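Local coordinates for uncharacterized protein (Legionella longbeachae NSW150, PDB 4JZA), which probably removes the 3-phosphate from phosphatidylinositol 3-phosphate, acting as a bacterial phosphoinositide phosphatase in lipid metabolism at the interface between pathogen and host, at residues P168-D172 with Q173-E177; Q308-W311 with V312-E315; E587-I590 with R591-S594; K636-S640 with E641-K645. One frame throughout, in Å; residues are numbered along the deposited sequence.

Contact 1 (P168-D172 with Q173-E177)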
loop_
_atom_site.group_PDB
_atom_site.type_symbol
_atom_site.label_atom_id
_atom_site.label_comp_id
_atom_site.label_asym_id
_atom_site.label_seq_id
_atom_site.Cartn_x
_atom_site.Cartn_y
_atom_site.Cartn_z
ATOM N N PRO A 168 -7.092 8.746 16.384
ATOM C CA PRO A 168 -5.713 9.104 16.039
ATOM C C PRO A 168 -4.790 8.040 16.494
ATOM O O PRO A 168 -4.954 7.574 17.605
ATOM C CB PRO A 168 -5.489 10.359 16.835
ATOM C CG PRO A 168 -6.692 10.526 17.728
ATOM C CD PRO A 168 -7.800 9.859 17.038
ATOM N N PRO A 169 -3.899 7.569 15.617
ATOM C CA PRO A 169 -3.037 6.448 15.926
ATOM C C PRO A 169 -1.679 6.825 16.480
ATOM O O PRO A 169 -0.920 5.935 16.862
ATOM C CB PRO A 169 -2.857 5.811 14.582
ATOM C CG PRO A 169 -2.903 6.963 13.628
ATOM C CD PRO A 169 -3.907 7.874 14.174
ATOM N N TYR A 170 -1.344 8.120 16.475
ATOM C CA TYR A 170 -0.052 8.585 17.010
ATOM C C TYR A 170 0.030 8.496 18.533
ATOM O O TYR A 170 -0.971 8.464 19.206
ATOM C CB TYR A 170 0.259 10.009 16.561
ATOM C CG TYR A 170 -0.868 10.971 16.757
ATOM C CD1 TYR A 170 -1.126 11.514 17.983
ATOM C CD2 TYR A 170 -1.649 11.362 15.684
ATOM C CE1 TYR A 170 -2.170 12.420 18.159
ATOM C CE2 TYR A 170 -2.689 12.242 15.840
ATOM C CZ TYR A 170 -2.947 12.769 17.082
ATOM O OH TYR A 170 -3.985 13.639 17.225
ATOM N N TYR A 171 1.253 8.442 19.037
ATOM C CA TYR A 171 1.560 8.430 20.448
ATOM C C TYR A 171 2.805 9.311 20.642
ATOM O O TYR A 171 3.555 9.569 19.684
ATOM C CB TYR A 171 1.789 6.994 20.926
ATOM C CG TYR A 171 2.757 6.196 20.107
ATOM C CD1 TYR A 171 2.349 5.595 18.939
ATOM C CD2 TYR A 171 4.105 6.037 20.486
ATOM C CE1 TYR A 171 3.224 4.858 18.167
ATOM C CE2 TYR A 171 4.991 5.288 19.687
ATOM C CZ TYR A 171 4.524 4.707 18.536
ATOM O OH TYR A 171 5.313 3.968 17.700
ATOM N N ASP A 172 3.009 9.793 21.861
ATOM C CA ASP A 172 4.008 10.851 22.130
ATOM C C ASP A 172 5.429 10.541 21.621
ATOM O O ASP A 172 6.078 11.398 20.990
ATOM C CB ASP A 172 4.074 11.142 23.631
ATOM C CG ASP A 172 2.842 11.881 24.148
ATOM O OD1 ASP A 172 1.977 12.314 23.345
ATOM O OD2 ASP A 172 2.747 12.012 25.393
ATOM N N GLN A 173 5.909 9.325 21.885
ATOM C CA GLN A 173 7.217 8.936 21.408
ATOM C C GLN A 173 7.354 9.208 19.910
ATOM O O GLN A 173 8.303 9.836 19.460
ATOM C CB GLN A 173 7.552 7.483 21.755
ATOM C CG GLN A 173 8.959 7.200 21.297
ATOM C CD GLN A 173 9.563 5.857 21.690
ATOM O OE1 GLN A 173 10.706 5.737 21.732
ATOM N NE2 GLN A 173 8.848 4.877 21.856
ATOM N N LEU A 174 6.386 8.761 19.133
ATOM C CA LEU A 174 6.469 8.902 17.701
ATOM C C LEU A 174 6.435 10.357 17.327
ATOM O O LEU A 174 7.127 10.782 16.404
ATOM C CB LEU A 174 5.324 8.176 16.988
ATOM C CG LEU A 174 5.430 8.258 15.444
ATOM C CD1 LEU A 174 6.307 7.138 14.927
ATOM C CD2 LEU A 174 4.078 8.192 14.775
ATOM N N LEU A 175 5.613 11.134 18.007
ATOM C CA LEU A 175 5.546 12.570 17.675
ATOM C C LEU A 175 6.899 13.212 17.864
ATOM O O LEU A 175 7.282 14.075 17.059
ATOM C CB LEU A 175 4.494 13.311 18.516
ATOM C CG LEU A 175 3.068 12.817 18.330
ATOM C CD1 LEU A 175 2.093 13.670 19.095
ATOM C CD2 LEU A 175 2.721 12.862 16.858
ATOM N N ASP A 176 7.620 12.780 18.910
ATOM C CA ASP A 176 8.940 13.316 19.204
ATOM C C ASP A 176 9.933 12.935 18.141
ATOM O O ASP A 176 10.703 13.779 17.656
ATOM C CB ASP A 176 9.450 12.817 20.558
ATOM C CG ASP A 176 8.668 13.398 21.729
ATOM O OD1 ASP A 176 8.072 14.518 21.615
ATOM O OD2 ASP A 176 8.637 12.698 22.760
ATOM N N GLU A 177 9.893 11.664 17.750
ATOM C CA GLU A 177 10.692 11.213 16.621
ATOM C C GLU A 177 10.378 11.966 15.314
ATOM O O GLU A 177 11.285 12.285 14.562
ATOM C CB GLU A 177 10.529 9.725 16.437
ATOM C CG GLU A 177 11.097 8.886 17.579
ATOM C CD GLU A 177 10.543 7.477 17.573
ATOM O OE1 GLU A 177 9.543 7.191 16.868
ATOM O OE2 GLU A 177 11.101 6.634 18.278
#
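Leu-174 lays its CB over one face of the Tyr-171 ring, and the two side chains run at about a right angle, a compact example of a helix packing its first turn against the residue that precedes it. The contact is a CH-pi one: Leu-174 CB stands 4.0 Å from the centroid of the Tyr-171 ring and 14° off the ring normal, displaced toward the rim. Gln-173 approaches the same ring in another way. Its CB lies at the edge, near the ring plane and 3.9 Å from Tyr-171 CD2, and its extended chain runs beside the tyrosine in the same direction, with the amide turned 72° against the ring. Tyr-171 CG is held between its own backbone N and carbonyl carbon (chi1 51°), which brings the ring beside the helix start. Tyr-170 touches with both its stem and its ring: Tyr-170 CB meets Leu-175 CD2 at 3.8 Å, and the ring meets Leu-175 CD1 at a slant.

Tyr-171 occupies the N-cap position. Its carbonyl O accepts from Leu-175 N at 3.1 Å, in the carbonyl plane, and Asp-172 O takes Asp-176 N at 2.9 Å, so the alpha-helical bonding pattern is established at once. The nearby helix start may favour the negative charge of Asp-172.

The phenol OH of Tyr-171 is bonded to Pro-346 O and to Arg-393 of helix 388-402. Lys-401 of that helix bonds to Tyr-170 O, so the junction between strand 159-166 and helix 172-183 is tied to helix 388-402.

Contact 2 (Q308-W311 with V312-E315)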
loop_
_atom_site.group_PDB
_atom_site.type_symbol
_atom_site.label_atom_id
_atom_site.label_comp_id
_atom_site.label_asym_id
_atom_site.label_seq_id
_atom_site.Cartn_x
_atom_site.Cartn_y
_atom_site.Cartn_z
ATOM N N GLN A 308 15.629 3.779 14.624
ATOM C CA GLN A 308 15.946 2.696 13.696
ATOM C C GLN A 308 14.785 2.375 12.743
ATOM O O GLN A 308 15.012 2.058 11.589
ATOM C CB GLN A 308 16.376 1.485 14.505
ATOM C CG GLN A 308 16.971 0.338 13.729
ATOM C CD GLN A 308 17.289 -0.847 14.642
ATOM O OE1 GLN A 308 16.743 -0.970 15.745
ATOM N NE2 GLN A 308 18.162 -1.736 14.180
ATOM N N TRP A 309 13.539 2.493 13.186
ATOM C CA TRP A 309 12.437 2.325 12.258
ATOM C C TRP A 309 12.507 3.284 11.079
ATOM O O TRP A 309 12.056 2.955 10.004
ATOM C CB TRP A 309 11.080 2.427 12.939
ATOM C CG TRP A 309 10.679 3.740 13.471
ATOM C CD1 TRP A 309 10.613 4.086 14.769
ATOM C CD2 TRP A 309 10.209 4.855 12.729
ATOM N NE1 TRP A 309 10.141 5.359 14.895
ATOM C CE2 TRP A 309 9.899 5.859 13.641
ATOM C CE3 TRP A 309 10.009 5.105 11.368
ATOM C CZ2 TRP A 309 9.402 7.122 13.236
ATOM C CZ3 TRP A 309 9.510 6.369 10.966
ATOM C CH2 TRP A 309 9.209 7.341 11.898
ATOM N N TYR A 310 13.053 4.471 11.272
ATOM C CA TYR A 310 13.119 5.461 10.210
ATOM C C TYR A 310 14.134 5.005 9.193
ATOM O O TYR A 310 13.862 5.032 7.988
ATOM C CB TYR A 310 13.494 6.830 10.762
ATOM C CG TYR A 310 13.682 7.846 9.722
ATOM C CD1 TYR A 310 12.593 8.327 9.007
ATOM C CD2 TYR A 310 14.950 8.343 9.419
ATOM C CE1 TYR A 310 12.759 9.275 8.006
ATOM C CE2 TYR A 310 15.117 9.297 8.414
ATOM C CZ TYR A 310 14.017 9.762 7.706
ATOM O OH TYR A 310 14.136 10.711 6.691
ATOM N N TRP A 311 15.288 4.532 9.661
ATOM C CA TRP A 311 16.395 4.210 8.733
ATOM C C TRP A 311 16.127 3.018 7.802
ATOM O O TRP A 311 16.736 2.901 6.761
ATOM C CB TRP A 311 17.718 3.983 9.498
ATOM C CG TRP A 311 18.237 5.193 10.268
ATOM C CD1 TRP A 311 18.424 5.271 11.597
ATOM C CD2 TRP A 311 18.625 6.470 9.733
ATOM N NE1 TRP A 311 18.892 6.513 11.933
ATOM C CE2 TRP A 311 19.034 7.262 10.800
ATOM C CE3 TRP A 311 18.691 7.002 8.450
ATOM C CZ2 TRP A 311 19.473 8.559 10.638
ATOM C CZ3 TRP A 311 19.143 8.303 8.290
ATOM C CH2 TRP A 311 19.540 9.053 9.364
ATOM N N VAL A 312 15.244 2.116 8.181
ATOM C CA VAL A 312 14.904 0.992 7.299
ATOM C C VAL A 312 13.896 1.377 6.181
ATOM O O VAL A 312 13.713 0.640 5.184
ATOM C CB VAL A 312 14.423 -0.224 8.100
ATOM C CG1 VAL A 312 15.503 -0.663 9.073
ATOM C CG2 VAL A 312 13.141 0.083 8.849
ATOM N N LEU A 313 13.259 2.532 6.314
ATOM C CA LEU A 313 12.379 2.957 5.262
ATOM C C LEU A 313 13.183 3.036 3.968
ATOM O O LEU A 313 14.338 3.361 3.999
ATOM C CB LEU A 313 11.761 4.317 5.579
ATOM C CG LEU A 313 10.763 4.365 6.720
ATOM C CD1 LEU A 313 10.273 5.775 6.889
ATOM C CD2 LEU A 313 9.599 3.444 6.451
ATOM N N SER A 314 12.567 2.675 2.840
ATOM C CA SER A 314 13.117 2.892 1.542
ATOM C C SER A 314 13.271 4.368 1.328
ATOM O O SER A 314 12.684 5.189 2.017
ATOM C CB SER A 314 12.173 2.358 0.485
ATOM O OG SER A 314 10.998 3.158 0.356
ATOM N N GLU A 315 14.048 4.725 0.338
ATOM C CA GLU A 315 14.317 6.112 0.140
ATOM C C GLU A 315 13.054 6.876 -0.308
ATOM O O GLU A 315 12.814 8.016 0.075
ATOM C CB GLU A 315 15.440 6.275 -0.879
ATOM C CG GLU A 315 15.873 7.719 -0.986
ATOM C CD GLU A 315 16.777 7.997 -2.161
ATOM O OE1 GLU A 315 17.870 8.541 -1.899
ATOM O OE2 GLU A 315 16.391 7.709 -3.321
#
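Leu-313 folds back on the single helical turn before it and touches both Tyr-310 and Trp-309, illustrating how one aliphatic chain can close off a short helix. Leu-313 CB lies 3.3 Å from Tyr-310 O. Next, Leu-313 CG stays near that oxygen and also comes within 3.8 Å of Trp-309 O. From there Leu-313 CD1 reaches the aromatic residues: it meets Tyr-310 CD1 at 4.0 Å, obliquely to the ring, and Trp-309 CZ3 at 4.2 Å, at the edge of the indole and near its plane. The chain takes this course because CG is placed beside the backbone N and opposite the carbonyl carbon (chi1 -69°). Leu-313 and Tyr-310 therefore cross at about a right angle, whereas Leu-313 and Trp-309 lie alongside each other and point the same way.

The backbone closes in the same place. Leu-313 N donates to Tyr-310 O at 3.1 Å, from 53° above the carbonyl plane, as expected of a tight i to i+3 turn; the bond from Val-312 N to Gln-308 O, at 3.4 Å, is weak. Beyond this turn Ser-314 caps the next helix, its OG bonding to Gln-317 N.

The aromatic side chains have polar anchors of their own: Trp-309 NE1 on Glu-177, Tyr-310 OH on Pro-187 O and Trp-311 NE1 on Ile-303 O. This largely buried turn sits among three helices, with Gln-308 against both 198-206 and 388-402, Trp-309 also on 388-402, and Tyr-310 and Leu-313 packed on helix 315-325, which follows directly in the chain.

Contact 3 (E587-I590 with R591-S594)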
loop_
_atom_site.group_PDB
_atom_site.type_symbol
_atom_site.label_atom_id
_atom_site.label_comp_id
_atom_site.label_asym_id
_atom_site.label_seq_id
_atom_site.Cartn_x
_atom_site.Cartn_y
_atom_site.Cartn_z
ATOM N N GLU A 587 -37.785 -20.319 10.914
ATOM C CA GLU A 587 -38.118 -18.909 10.962
ATOM C C GLU A 587 -37.027 -18.140 11.689
ATOM O O GLU A 587 -36.610 -17.075 11.234
ATOM C CB GLU A 587 -39.475 -18.767 11.602
ATOM C CG GLU A 587 -39.988 -17.385 11.954
ATOM C CD GLU A 587 -41.182 -17.488 12.925
ATOM O OE1 GLU A 587 -41.791 -18.575 13.058
ATOM O OE2 GLU A 587 -41.525 -16.505 13.592
ATOM N N ASN A 588 -36.499 -18.706 12.764
ATOM C CA ASN A 588 -35.368 -18.088 13.456
ATOM C C ASN A 588 -34.082 -17.819 12.646
ATOM O O ASN A 588 -33.380 -16.815 12.854
ATOM C CB ASN A 588 -34.953 -18.982 14.594
ATOM C CG ASN A 588 -35.890 -18.924 15.771
ATOM O OD1 ASN A 588 -36.918 -18.208 15.795
ATOM N ND2 ASN A 588 -35.534 -19.688 16.775
ATOM N N ARG A 589 -33.712 -18.773 11.803
ATOM C CA ARG A 589 -32.514 -18.624 11.004
ATOM C C ARG A 589 -32.797 -17.629 9.911
ATOM O O ARG A 589 -31.933 -16.832 9.597
ATOM C CB ARG A 589 -32.065 -19.961 10.437
ATOM C CG ARG A 589 -30.845 -19.947 9.543
ATOM C CD ARG A 589 -29.551 -19.553 10.240
ATOM N NE ARG A 589 -28.464 -19.469 9.264
ATOM C CZ ARG A 589 -27.270 -18.958 9.513
ATOM N NH1 ARG A 589 -26.925 -18.529 10.717
ATOM N NH2 ARG A 589 -26.396 -18.890 8.548
ATOM N N ILE A 590 -34.018 -17.650 9.375
ATOM C CA ILE A 590 -34.396 -16.801 8.256
ATOM C C ILE A 590 -34.311 -15.372 8.682
ATOM O O ILE A 590 -33.885 -14.516 7.910
ATOM C CB ILE A 590 -35.812 -17.133 7.701
ATOM C CG1 ILE A 590 -35.748 -18.280 6.683
ATOM C CG2 ILE A 590 -36.457 -15.963 6.961
ATOM C CD1 ILE A 590 -37.092 -18.980 6.529
ATOM N N ARG A 591 -34.697 -15.118 9.912
ATOM C CA ARG A 591 -34.721 -13.755 10.435
ATOM C C ARG A 591 -33.383 -13.152 10.771
ATOM O O ARG A 591 -33.221 -11.919 10.796
ATOM C CB ARG A 591 -35.530 -13.744 11.684
ATOM C CG ARG A 591 -36.996 -13.774 11.381
ATOM C CD ARG A 591 -37.665 -14.098 12.677
ATOM N NE ARG A 591 -39.077 -13.815 12.651
ATOM C CZ ARG A 591 -39.873 -14.069 13.675
ATOM N NH1 ARG A 591 -39.379 -14.616 14.793
ATOM N NH2 ARG A 591 -41.160 -13.778 13.577
ATOM N N PHE A 592 -32.463 -14.044 11.099
ATOM C CA PHE A 592 -31.105 -13.671 11.339
ATOM C C PHE A 592 -30.439 -13.374 9.992
ATOM O O PHE A 592 -29.803 -12.327 9.805
ATOM C CB PHE A 592 -30.385 -14.795 12.115
ATOM C CG PHE A 592 -28.941 -14.491 12.403
ATOM C CD1 PHE A 592 -28.619 -13.413 13.187
ATOM C CD2 PHE A 592 -27.913 -15.255 11.849
ATOM C CE1 PHE A 592 -27.305 -13.099 13.450
ATOM C CE2 PHE A 592 -26.589 -14.943 12.116
ATOM C CZ PHE A 592 -26.285 -13.867 12.930
ATOM N N VAL A 593 -30.629 -14.287 9.047
ATOM C CA VAL A 593 -30.098 -14.123 7.717
ATOM C C VAL A 593 -30.558 -12.799 7.134
ATOM O O VAL A 593 -29.793 -12.098 6.459
ATOM C CB VAL A 593 -30.467 -15.312 6.812
ATOM C CG1 VAL A 593 -30.052 -15.094 5.354
ATOM C CG2 VAL A 593 -29.765 -16.574 7.309
ATOM N N SER A 594 -31.796 -12.432 7.398
ATOM C CA SER A 594 -32.287 -11.164 6.882
ATOM C C SER A 594 -31.500 -9.953 7.428
ATOM O O SER A 594 -31.164 -9.021 6.682
ATOM C CB SER A 594 -33.769 -11.000 7.192
ATOM O OG SER A 594 -34.317 -10.020 6.327
#
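The guanidinium of Arg-591 carries the carboxylate of Glu-587 on one face, with Glu-587 CD lying over its centre 3.6 Å above the plane. The two flat groups stand 82° apart, so the carboxylate is neither stacked nor aligned edge to edge; it presents OE2 to that face, and Glu-587 OE2 approaches Arg-591 NH2 at 2.8 Å in a salt bridge. A second guanidinium, that of Arg-589, has Val-593 CG2 over one face, with its NE 3.7 Å from that methyl. At its end Arg-589 NH1 lies at the edge of the Phe-592 ring, near the ring plane and 3.6 Å from Phe-592 CD2; the planes of the two groups meet at 44°.

The pairs are a textbook case of i to i+4 and i to i+3 spacing along a helix. Glu-587 and Arg-591 run side by side in one direction, one turn apart, while Arg-589 crosses Val-593 and Phe-592 at a slant after a bend at its second torsion (chi2 66°). Underneath, Arg-591 N donates to Glu-587 O at 3.0 Å and Val-593 N to Arg-589 O at 2.9 Å; the bond from Phe-592 N to Asn-588 O is weak.

Arg-589 is further fixed by a salt bridge from NE to Asp-629. This first part of helix 587-602 is wedged between two others: Phe-592 packs on helix 556-574, where its ring meets His-563 edge-to-face, and Val-593 and Arg-589 pack on helix 628-637.

Contact 4 (K636-S640 with E641-K645)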
loop_
_atom_site.group_PDB
_atom_site.type_symbol
_atom_site.label_atom_id
_atom_site.label_comp_id
_atom_site.label_asym_id
_atom_site.label_seq_id
_atom_site.Cartn_x
_atom_site.Cartn_y
_atom_site.Cartn_z
ATOM N N LYS A 636 -29.404 -13.361 -4.251
ATOM C CA LYS A 636 -30.719 -13.374 -4.850
ATOM C C LYS A 636 -31.360 -12.012 -4.665
ATOM O O LYS A 636 -31.959 -11.473 -5.578
ATOM C CB LYS A 636 -31.554 -14.551 -4.307
ATOM C CG LYS A 636 -30.984 -15.910 -4.793
ATOM C CD LYS A 636 -31.773 -17.153 -4.378
ATOM C CE LYS A 636 -31.822 -17.357 -2.861
ATOM N NZ LYS A 636 -32.540 -18.611 -2.503
ATOM N N ARG A 637 -31.177 -11.385 -3.527
ATOM C CA ARG A 637 -31.677 -10.021 -3.396
ATOM C C ARG A 637 -31.147 -9.048 -4.483
ATOM O O ARG A 637 -31.866 -8.116 -4.915
ATOM C CB ARG A 637 -31.319 -9.487 -2.015
ATOM C CG ARG A 637 -32.222 -9.972 -0.897
ATOM C CD ARG A 637 -31.715 -9.355 0.380
ATOM N NE ARG A 637 -32.313 -9.823 1.618
ATOM C CZ ARG A 637 -32.195 -9.171 2.762
ATOM N NH1 ARG A 637 -31.548 -8.023 2.794
ATOM N NH2 ARG A 637 -32.746 -9.647 3.871
ATOM N N LEU A 638 -29.891 -9.248 -4.894
ATOM C CA LEU A 638 -29.271 -8.440 -5.938
ATOM C C LEU A 638 -29.446 -9.013 -7.339
ATOM O O LEU A 638 -29.022 -8.395 -8.297
ATOM C CB LEU A 638 -27.778 -8.296 -5.641
ATOM C CG LEU A 638 -27.424 -7.478 -4.397
ATOM C CD1 LEU A 638 -25.967 -7.658 -4.046
ATOM C CD2 LEU A 638 -27.699 -6.022 -4.647
ATOM N N ASP A 639 -30.047 -10.196 -7.419
ATOM C CA ASP A 639 -30.331 -10.917 -8.627
ATOM C C ASP A 639 -29.084 -11.294 -9.411
ATOM O O ASP A 639 -29.161 -11.427 -10.616
ATOM C CB ASP A 639 -31.320 -10.111 -9.516
ATOM C CG ASP A 639 -32.125 -10.996 -10.508
ATOM O OD1 ASP A 639 -32.447 -12.165 -10.158
ATOM O OD2 ASP A 639 -32.421 -10.510 -11.634
ATOM N N SER A 640 -27.948 -11.494 -8.752
ATOM C CA SER A 640 -26.707 -11.720 -9.473
ATOM C C SER A 640 -25.930 -12.799 -8.773
ATOM O O SER A 640 -25.762 -12.702 -7.561
ATOM C CB SER A 640 -25.885 -10.423 -9.519
ATOM O OG SER A 640 -24.722 -10.550 -10.360
ATOM N N GLU A 641 -25.484 -13.823 -9.525
ATOM C CA GLU A 641 -24.533 -14.832 -9.021
ATOM C C GLU A 641 -23.186 -14.225 -8.768
ATOM O O GLU A 641 -22.400 -14.737 -7.982
ATOM C CB GLU A 641 -24.316 -15.990 -10.002
ATOM C CG GLU A 641 -25.263 -17.122 -9.836
ATOM C CD GLU A 641 -25.162 -17.819 -8.496
ATOM O OE1 GLU A 641 -24.074 -18.336 -8.189
ATOM O OE2 GLU A 641 -26.191 -17.881 -7.764
ATOM N N ARG A 642 -22.911 -13.151 -9.481
ATOM C CA ARG A 642 -21.647 -12.425 -9.389
ATOM C C ARG A 642 -21.491 -11.482 -8.194
ATOM O O ARG A 642 -20.386 -10.949 -8.023
ATOM C CB ARG A 642 -21.553 -11.455 -10.539
ATOM C CG ARG A 642 -21.067 -11.911 -11.883
ATOM C CD ARG A 642 -21.273 -10.683 -12.744
ATOM N NE ARG A 642 -20.223 -10.526 -13.735
ATOM C CZ ARG A 642 -18.999 -10.071 -13.491
ATOM N NH1 ARG A 642 -18.631 -9.728 -12.278
ATOM N NH2 ARG A 642 -18.138 -9.970 -14.476
ATOM N N SER A 643 -22.550 -11.192 -7.425
ATOM C CA SER A 643 -22.475 -9.973 -6.552
ATOM C C SER A 643 -21.390 -10.024 -5.487
ATOM O O SER A 643 -20.701 -9.066 -5.303
ATOM C CB SER A 643 -23.807 -9.565 -5.971
ATOM O OG SER A 643 -24.663 -10.671 -6.030
ATOM N N LEU A 644 -21.172 -11.171 -4.885
ATOM C CA LEU A 644 -20.076 -11.334 -3.928
ATOM C C LEU A 644 -18.705 -11.415 -4.605
ATOM O O LEU A 644 -17.712 -11.079 -3.992
ATOM C CB LEU A 644 -20.322 -12.545 -2.988
ATOM C CG LEU A 644 -21.735 -12.430 -2.356
ATOM C CD1 LEU A 644 -22.175 -13.699 -1.653
ATOM C CD2 LEU A 644 -21.871 -11.215 -1.446
ATOM N N LYS A 645 -18.623 -11.842 -5.850
ATOM C CA LYS A 645 -17.336 -11.826 -6.562
ATOM C C LYS A 645 -16.944 -10.398 -7.008
ATOM O O LYS A 645 -15.772 -10.053 -7.043
ATOM C CB LYS A 645 -17.347 -12.799 -7.712
ATOM C CG LYS A 645 -17.404 -14.252 -7.248
ATOM C CD LYS A 645 -17.431 -15.222 -8.430
ATOM C CE LYS A 645 -17.043 -16.651 -8.036
ATOM N NZ LYS A 645 -18.219 -17.354 -7.452
#
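Between Leu-638 and Ser-643 the backbone leaves one helix through Asp-639 at positive phi (62°), extends at Ser-640 and turns into the next helix. Leu-638 CD1 meets Ser-643 CB at 3.5 Å across the bend, so an apolar branch from the end of the first helix rests on Ser-643, near the start of the second. The hydroxyl of Ser-643 turns to the backbone instead: OG donates to Ser-640 O at 2.8 Å, from 38° above the carbonyl plane. Ser-640 also contributes its side chain. With OG anti to the backbone N (chi1 -173°), the hydroxyl oxygen comes forward along the chain and accepts a weak capping bond from Arg-642 N at 3.3 Å; the CB of the same arginine lies close to it.

Two classical helix-end devices thus follow one another within a few residues. Helix 628-637 finishes in a Schellman motif, with two bonds back into its last turn, one of them from Asp-639 N to Lys-636 O at 2.9 Å; the serine cap at Ser-640 then leads toward helix 643-652. Only a few residues connect the two helices.

The charged end of Arg-642 reaches beyond the bend. Its chain bends at the third torsion, and the guanidinium forms salt bridges with Asp-646, further along helix 643-652, and with Asp-96, from a distant part of the sequence. Leu-638 packs on Met-601 of helix 587-602, and Leu-644 sets helix 643-652 against that same helix at Tyr-600.

Overall arrangement
The four contacts come one after another along the chain and fall into two pairs. Contacts 1 and 2 have centres about 17 Å apart and meet directly: Glu-177 OE1 lies 2.8 Å from Trp-309 NE1, a probable hydrogen bond, while Leu-174 packs on the same indole, and both contacts lean on helix 388-402. Contacts 3 and 4 have centres about 19 Å apart; contact 3 lies on helix 587-602, contact 4 joins the end of helix 628-637 to helix 643-652, and a probable bond links Ser-594 O to Arg-637 NH2. Between the pairs, centres are about 44 to 51 Å apart, so they belong to separate regions of this large alpha/beta protein.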